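Local coordinates for protein putative pyruvate dehydrogenase (PDB 3IC3) that is of unknown function, a DUF5076-family protein only tentatively identified as a pyruvate dehydrogenase, at residues Ala22-Leu26 with Ile37-Arg41. Numbering follows the deposited sequence.
Sequences AIEVL and IAFMR. With EDO (1,2-ethanediol), chain E.
V25 and M40 close the open end of the beta hairpin formed by strands 23-31 and 34-39. The M40 amide donates a nearly straight hydrogen bond (170° at the hydrogen) to V25 O, with N and O 3.0 Å apart, although the donor stands 38° above the carbonyl plane. One residue further in, L26 and F39 form an antiparallel non-hydrogen-bonded pair, and L26 CA lies 3.1 Å from A38 O in a CA-H...O contact.

Packing is densest around M40, modelled as selenomethionine. With chi1 at 67°, M40 CG is tucked over the backbone, and the extended chain brings M40 SE to 3.8 Å from I23 CG2 and M40 CE to 3.8 Å from V25 CG2. M48 of helix 46-66 packs on V25 and M40, both buried.

The F39 side is looser and only partly buried: L26 CB approaches CD1 of the F39 ring obliquely at 3.9 Å, while I37 CG2 lies over the outer part of one ring face. H59 of the second subunit also stacks on this ring. An alanine here would probably leave L26 CB and I37 CG2 without their aromatic neighbour and H59 without its stacking partner.

E24 turns its carboxylate to R27 of the second subunit in a salt bridge, and strand 23-31 pairs with a strand of that chain. One backbone hydrogen bond and apolar packing thus hold the hairpin's open end, with the E24 and F39 side chains engaged by the second subunit.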
# COMPACT_ATOMS: atom_id res chain seq x y z
N ALA A 22 -15.95 3.41 -7.75
CA ALA A 22 -14.58 2.99 -7.41
C ALA A 22 -13.80 4.19 -6.86
O ALA A 22 -13.80 5.29 -7.45
CB ALA A 22 -13.86 2.39 -8.63
N ILE A 23 -13.17 3.98 -5.71
CA ILE A 23 -12.34 5.00 -5.09
C ILE A 23 -10.90 4.51 -4.91
O ILE A 23 -10.66 3.45 -4.34
CB ILE A 23 -12.90 5.40 -3.71
CG1 ILE A 23 -14.38 5.79 -3.83
CG2 ILE A 23 -12.02 6.54 -3.10
CD1 ILE A 23 -15.11 5.86 -2.47
N GLU A 24 -9.95 5.28 -5.39
CA GLU A 24 -8.55 4.92 -5.22
C GLU A 24 -8.09 5.17 -3.78
O GLU A 24 -8.06 6.30 -3.34
CB GLU A 24 -7.68 5.70 -6.19
CG GLU A 24 -6.25 5.17 -6.24
CD GLU A 24 -5.57 5.40 -7.59
OE1 GLU A 24 -5.84 6.43 -8.27
OE2 GLU A 24 -4.75 4.55 -7.95
N VAL A 25 -7.71 4.09 -3.10
CA VAL A 25 -7.25 4.10 -1.72
C VAL A 25 -5.82 4.60 -1.64
O VAL A 25 -5.47 5.40 -0.79
CB VAL A 25 -7.26 2.63 -1.15
CG1 VAL A 25 -6.63 2.59 0.25
CG2 VAL A 25 -8.67 2.08 -1.14
N LEU A 26 -4.99 4.13 -2.55
CA LEU A 26 -3.58 4.46 -2.53
C LEU A 26 -2.89 4.20 -3.83
O LEU A 26 -3.28 3.29 -4.60
CB LEU A 26 -2.88 3.70 -1.41
CG LEU A 26 -2.21 2.38 -1.70
CD1 LEU A 26 -1.27 1.86 -0.66
CD2 LEU A 26 -3.35 1.40 -1.90
N ILE A 37 4.05 7.85 -1.48
CA ILE A 37 2.70 7.26 -1.47
C ILE A 37 1.61 8.33 -1.44
O ILE A 37 1.78 9.37 -0.78
CB ILE A 37 2.52 6.33 -0.26
CG1 ILE A 37 3.57 5.24 -0.24
CG2 ILE A 37 1.13 5.67 -0.28
CD1 ILE A 37 3.62 4.57 1.17
N ALA A 38 0.51 8.11 -2.17
CA ALA A 38 -0.66 9.00 -2.17
C ALA A 38 -1.80 8.20 -1.51
O ALA A 38 -2.14 7.14 -2.01
CB ALA A 38 -1.06 9.37 -3.58
N PHE A 39 -2.38 8.72 -0.43
CA PHE A 39 -3.55 8.10 0.19
C PHE A 39 -4.81 8.93 0.02
O PHE A 39 -4.77 10.16 0.07
CB PHE A 39 -3.36 7.95 1.69
CG PHE A 39 -2.36 6.91 2.09
CD1 PHE A 39 -2.67 5.57 2.00
CD2 PHE A 39 -1.15 7.29 2.65
CE1 PHE A 39 -1.74 4.60 2.43
CE2 PHE A 39 -0.24 6.32 3.08
CZ PHE A 39 -0.55 5.00 2.96
N MSE A 40 -5.94 8.24 -0.12
CA MSE A 40 -7.23 8.88 -0.00
C MSE A 40 -7.46 9.39 1.39
O MSE A 40 -6.87 8.90 2.34
CB MSE A 40 -8.37 7.92 -0.35
CG MSE A 40 -8.57 6.76 0.60
SE MSE A 40 -10.11 5.69 0.06
CE MSE A 40 -10.11 4.40 1.52
N ARG A 41 -8.37 10.36 1.48
CA ARG A 41 -8.77 10.98 2.76
C ARG A 41 -9.57 10.02 3.66
O ARG A 41 -9.28 9.94 4.85
CB ARG A 41 -9.59 12.24 2.48
C1 EDO E . -6.81 14.30 6.26
O1 EDO E . -5.77 14.99 5.55
C2 EDO E . -7.62 13.43 5.31
O2 EDO E . -7.69 12.09 5.81